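N utilization substance protein B homolog (Thermotoga maritima, PDB 1TZV) probably acts in transcription antitermination of ribosomal RNA operons by binding the boxA antiterminator sequence, and exists as a monomer in equilibrium with a homodimer. Local coordinates at residues M1-P4 and R5-R9; Q29-E32 and E33-E37. One frame throughout, in Å; residues are numbered along the deposited sequence.

Contact 1: residues M1-P4 and R5-R9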
loop_
_atom_site.group_PDB
_atom_site.type_symbol
_atom_site.label_atom_id
_atom_site.label_comp_id
_atom_site.label_asym_id
_atom_site.label_seq_id
_atom_site.Cartn_x
_atom_site.Cartn_y
_atom_site.Cartn_z
ATOM N N MET A 1 16.415 -16.124 9.436
ATOM C CA MET A 1 15.756 -15.957 8.109
ATOM C C MET A 1 14.304 -15.523 8.215
ATOM O O MET A 1 13.447 -15.979 7.459
ATOM C CB MET A 1 15.856 -17.248 7.297
ATOM C CG MET A 1 17.050 -17.264 6.358
ATOM S SD MET A 1 18.067 -18.753 6.480
ATOM C CE MET A 1 19.083 -18.350 7.910
ATOM N N LYS A 2 14.038 -14.648 9.178
ATOM C CA LYS A 2 12.702 -14.104 9.372
ATOM C C LYS A 2 12.457 -13.233 8.149
ATOM O O LYS A 2 13.385 -12.577 7.674
ATOM C CB LYS A 2 12.674 -13.228 10.624
ATOM C CG LYS A 2 11.345 -12.542 10.876
ATOM C CD LYS A 2 11.446 -11.524 12.010
ATOM C CE LYS A 2 12.120 -12.121 13.246
ATOM N NZ LYS A 2 12.018 -11.247 14.453
ATOM N N THR A 3 11.231 -13.225 7.631
ATOM C CA THR A 3 10.933 -12.398 6.464
ATOM C C THR A 3 10.693 -10.974 6.945
ATOM O O THR A 3 9.827 -10.727 7.778
ATOM C CB THR A 3 9.680 -12.899 5.719
ATOM O OG1 THR A 3 9.851 -14.277 5.357
ATOM C CG2 THR A 3 9.452 -12.068 4.441
ATOM N N PRO A 4 11.485 -10.010 6.445
ATOM C CA PRO A 4 11.265 -8.636 6.902
ATOM C C PRO A 4 9.950 -8.012 6.431
ATOM O O PRO A 4 9.404 -8.368 5.372
ATOM C CB PRO A 4 12.504 -7.885 6.399
ATOM C CG PRO A 4 12.953 -8.692 5.227
ATOM C CD PRO A 4 12.709 -10.123 5.633
ATOM N N ARG A 5 9.459 -7.083 7.237
ATOM C CA ARG A 5 8.229 -6.366 6.937
ATOM C C ARG A 5 8.307 -5.737 5.549
ATOM O O ARG A 5 7.328 -5.742 4.808
ATOM C CB ARG A 5 7.991 -5.272 7.977
ATOM C CG ARG A 5 6.875 -4.285 7.618
ATOM C CD ARG A 5 6.685 -3.209 8.690
ATOM N NE ARG A 5 7.851 -2.336 8.801
ATOM C CZ ARG A 5 8.600 -2.230 9.897
ATOM N NH1 ARG A 5 9.643 -1.412 9.911
ATOM N NH2 ARG A 5 8.309 -2.946 10.978
ATOM N N ARG A 6 9.460 -5.180 5.193
ATOM C CA ARG A 6 9.594 -4.556 3.890
ATOM C C ARG A 6 9.340 -5.503 2.743
ATOM O O ARG A 6 8.757 -5.098 1.731
ATOM C CB ARG A 6 10.982 -3.943 3.717
ATOM C CG ARG A 6 11.153 -2.595 4.376
ATOM C CD ARG A 6 12.489 -1.988 3.986
ATOM N NE ARG A 6 12.732 -0.711 4.649
ATOM C CZ ARG A 6 13.395 -0.558 5.793
ATOM N NH1 ARG A 6 13.551 0.659 6.301
ATOM N NH2 ARG A 6 13.917 -1.607 6.419
ATOM N N ARG A 7 9.791 -6.749 2.865
ATOM C CA ARG A 7 9.593 -7.720 1.798
ATOM C C ARG A 7 8.140 -8.203 1.764
ATOM O O ARG A 7 7.575 -8.407 0.687
ATOM C CB ARG A 7 10.578 -8.902 1.943
ATOM C CG ARG A 7 10.601 -9.830 0.733
ATOM C CD ARG A 7 11.887 -10.672 0.608
ATOM N NE ARG A 7 11.854 -11.455 -0.626
ATOM C CZ ARG A 7 11.468 -12.725 -0.711
ATOM N NH1 ARG A 7 11.454 -13.338 -1.889
ATOM N NH2 ARG A 7 11.125 -13.393 0.381
ATOM N N MET A 8 7.549 -8.387 2.935
ATOM C CA MET A 8 6.148 -8.790 3.027
ATOM C C MET A 8 5.320 -7.705 2.317
ATOM O O MET A 8 4.492 -8.019 1.457
ATOM C CB MET A 8 5.742 -8.889 4.508
ATOM C CG MET A 8 4.271 -9.210 4.798
ATOM S SD MET A 8 3.080 -7.873 4.547
ATOM C CE MET A 8 3.531 -6.760 5.900
ATOM N N ARG A 9 5.555 -6.437 2.662
ATOM C CA ARG A 9 4.797 -5.346 2.069
ATOM C C ARG A 9 5.026 -5.232 0.572
ATOM O O ARG A 9 4.091 -4.897 -0.170
ATOM C CB ARG A 9 5.122 -4.009 2.740
ATOM C CG ARG A 9 4.146 -2.915 2.358
ATOM C CD ARG A 9 4.572 -1.557 2.855
ATOM N NE ARG A 9 4.518 -1.401 4.306
ATOM C CZ ARG A 9 5.583 -1.394 5.093
ATOM N NH1 ARG A 9 6.801 -1.558 4.594
ATOM N NH2 ARG A 9 5.434 -1.144 6.381
#

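Contact 2: residues Q29-E32 and E33-E37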
loop_
_atom_site.group_PDB
_atom_site.type_symbol
_atom_site.label_atom_id
_atom_site.label_comp_id
_atom_site.label_asym_id
_atom_site.label_seq_id
_atom_site.Cartn_x
_atom_site.Cartn_y
_atom_site.Cartn_z
ATOM N N GLN A 29 -5.438 -14.514 -5.890
ATOM C CA GLN A 29 -4.725 -15.539 -6.645
ATOM C C GLN A 29 -3.386 -15.021 -7.132
ATOM O O GLN A 29 -2.385 -15.737 -7.135
ATOM C CB GLN A 29 -5.559 -16.016 -7.840
ATOM C CG GLN A 29 -6.505 -17.152 -7.492
ATOM C CD GLN A 29 -5.768 -18.369 -6.950
ATOM O OE1 GLN A 29 -4.973 -18.994 -7.655
ATOM N NE2 GLN A 29 -6.024 -18.704 -5.690
ATOM N N ILE A 30 -3.363 -13.761 -7.552
ATOM C CA ILE A 30 -2.114 -13.166 -8.000
ATOM C C ILE A 30 -1.108 -13.166 -6.842
ATOM O O ILE A 30 0.051 -13.490 -7.039
ATOM C CB ILE A 30 -2.336 -11.738 -8.512
ATOM C CG1 ILE A 30 -3.171 -11.799 -9.800
ATOM C CG2 ILE A 30 -1.000 -11.063 -8.763
ATOM C CD1 ILE A 30 -3.560 -10.443 -10.356
ATOM N N LEU A 31 -1.557 -12.818 -5.635
ATOM C CA LEU A 31 -0.639 -12.827 -4.491
ATOM C C LEU A 31 -0.086 -14.233 -4.259
ATOM O O LEU A 31 1.095 -14.396 -3.953
ATOM C CB LEU A 31 -1.325 -12.328 -3.211
ATOM C CG LEU A 31 -0.442 -12.417 -1.956
ATOM C CD1 LEU A 31 0.745 -11.463 -2.080
ATOM C CD2 LEU A 31 -1.239 -12.096 -0.712
ATOM N N GLU A 32 -0.931 -15.256 -4.403
ATOM C CA GLU A 32 -0.453 -16.630 -4.201
ATOM C C GLU A 32 0.660 -17.048 -5.169
ATOM O O GLU A 32 1.479 -17.913 -4.840
ATOM C CB GLU A 32 -1.613 -17.629 -4.274
ATOM C CG GLU A 32 -2.598 -17.512 -3.107
ATOM C CD GLU A 32 -1.928 -17.566 -1.742
ATOM O OE1 GLU A 32 -1.136 -18.496 -1.474
ATOM O OE2 GLU A 32 -2.197 -16.674 -0.918
ATOM N N GLU A 33 0.707 -16.454 -6.358
ATOM C CA GLU A 33 1.767 -16.780 -7.318
ATOM C C GLU A 33 3.087 -16.167 -6.842
ATOM O O GLU A 33 4.168 -16.722 -7.057
ATOM C CB GLU A 33 1.458 -16.217 -8.706
ATOM C CG GLU A 33 0.180 -16.724 -9.361
ATOM C CD GLU A 33 -0.022 -16.128 -10.746
ATOM O OE1 GLU A 33 0.662 -15.133 -11.069
ATOM O OE2 GLU A 33 -0.867 -16.648 -11.502
ATOM N N ILE A 34 2.985 -15.012 -6.189
ATOM C CA ILE A 34 4.149 -14.281 -5.685
ATOM C C ILE A 34 4.705 -14.918 -4.418
ATOM O O ILE A 34 5.925 -15.058 -4.260
ATOM C CB ILE A 34 3.756 -12.801 -5.410
ATOM C CG1 ILE A 34 3.481 -12.107 -6.747
ATOM C CG2 ILE A 34 4.850 -12.073 -4.646
ATOM C CD1 ILE A 34 2.646 -10.854 -6.615
ATOM N N LEU A 35 3.810 -15.306 -3.513
ATOM C CA LEU A 35 4.225 -15.937 -2.267
ATOM C C LEU A 35 4.757 -17.334 -2.573
ATOM O O LEU A 35 4.167 -18.089 -3.346
ATOM C CB LEU A 35 3.051 -16.032 -1.277
ATOM C CG LEU A 35 2.466 -14.691 -0.809
ATOM C CD1 LEU A 35 1.242 -14.945 0.054
ATOM C CD2 LEU A 35 3.512 -13.887 -0.036
ATOM N N ASP A 36 5.900 -17.652 -1.990
ATOM C CA ASP A 36 6.499 -18.964 -2.179
ATOM C C ASP A 36 7.294 -19.322 -0.940
ATOM O O ASP A 36 7.148 -18.688 0.111
ATOM C CB ASP A 36 7.390 -18.994 -3.431
ATOM C CG ASP A 36 8.489 -17.958 -3.402
ATOM O OD1 ASP A 36 8.862 -17.519 -2.304
ATOM O OD2 ASP A 36 8.994 -17.596 -4.484
ATOM N N GLU A 37 8.137 -20.343 -1.068
ATOM C CA GLU A 37 8.952 -20.818 0.038
ATOM C C GLU A 37 9.872 -19.768 0.652
ATOM O O GLU A 37 10.299 -19.919 1.797
ATOM C CB GLU A 37 9.783 -22.031 -0.410
ATOM C CG GLU A 37 10.489 -21.837 -1.746
ATOM C CD GLU A 37 9.532 -21.867 -2.932
ATOM O OE1 GLU A 37 9.937 -21.440 -4.038
ATOM O OE2 GLU A 37 8.381 -22.331 -2.766
HETATM O O HOH W 1 1.257 -13.135 -9.552
#

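Contact 1: residues M1-P4 and R5-R9
T3 and R7 meet because of their first torsions. In T3, OG1 stands anti to the carbonyl carbon (chi1 -56°), which turns CG2 down the chain toward R7. CG of R7 is anti to its own backbone N (chi1 -170°), and the chain from CG to NE is extended. This extended chain runs on toward T38 and Y39, and CB makes the nearest approach to T3 and P4. T3 CG2 lies 4.2 Å from R7 CB, a loose apolar approach in which the two side chains run at a slant. The ring of P4 reaches the same atom, with CG 4.1 Å from R7 CB.

The backbone does the firmer work. P4 sits at the N-cap position and has no polar side chain to offer, but its carbonyl serves the first turn. M8 N donates to P4 O at 3.1 Å. This bond is nearly straight, with an N-H...O angle of 166°. R7 N adds a weak bond to the same P4 O at 3.0 Å. CB of M8 also rests 3.8 Å from P4 O. The next step of the helix follows at once, with R9 N bonded to R5 O at 2.9 Å.

The polar ends reach neighbouring parts of the chain. T3 OG1 bonds to D40 N. R7 NH1 bonds to T38 OG1, and its cation lies against Y39. R6 forms salt bridges with E106 and E109 of helix 100-114.

This is the start of an alpha helix on the protein surface, with P4 as N-cap and T3 lying loosely beside the first turn. The run of arginines at the N-terminus is consistent with the RNA binding of the NusB family.

Contact 2: residues Q29-E32 and E33-E37
L31 and L35 make an apolar i to i+4 contact in the last turn of helix 27-34, where the chain passes into a loop. The methine CG of L31 lies 3.6 Å from CD1 of L35. This methyl faces the fork of L31, with L31 CD2 3.9 Å from L35 CD1, while L31 CD1 meets L35 CG. L35 is the first residue off the helix, yet its N still closes the turn. It donates to L31 O at 2.9 Å and 165°, nearly in line with the C=O. L31 O also takes a weak bond from I34 N.

An alanine in place of this L31 leucine would remove CG and both methyls and would probably open a gap beside L35 CD1.

I30 O is shared more widely. It takes a weak bond from E33 N, which also donates to Q29 O. A second weak bond comes from I34 N. A water donates to I30 O at 2.8 Å. The same water donates to E33 OE1 at 2.6 Å, so it bridges backbone and carboxylate. E33 is placed for this by a chain extended beyond CG (chi2 -179°). Its other oxygen, OE2, forms a salt bridge with R22. The bend at chi2 of E32 brings its OE2 4.0 Å from L35 CD1. That oxygen is also paired with R48.

I34 CD1 touches I30 CG2 at 4.2 Å, a second apolar pair one residue back. The turn lies across two helices, with I30 and I34 on helix 5-19 and L31 and L35 on helix 41-56.

Both contacts lie at a helix end: contact 1 where a loop enters helix 5-19, contact 2 where helix 27-34 gives way to a loop. Their centres are 14 Å apart and they do not touch. Contact 1 is a surface contact. Its side chains barely meet, and its charges are basic. Contact 2 is partly buried, with L31, L35 and I30 buried, I34 partly exposed and glutamates at its edge. Each mixes backbone bonds with packing, but the apolar share is larger in contact 2. Helix 5-19 holds contact 1 and also receives I30 and I34. Helix 41-56 is touched by T3 and M8 and by L31 and L35. T38 also links them, bonding to R7 and D36.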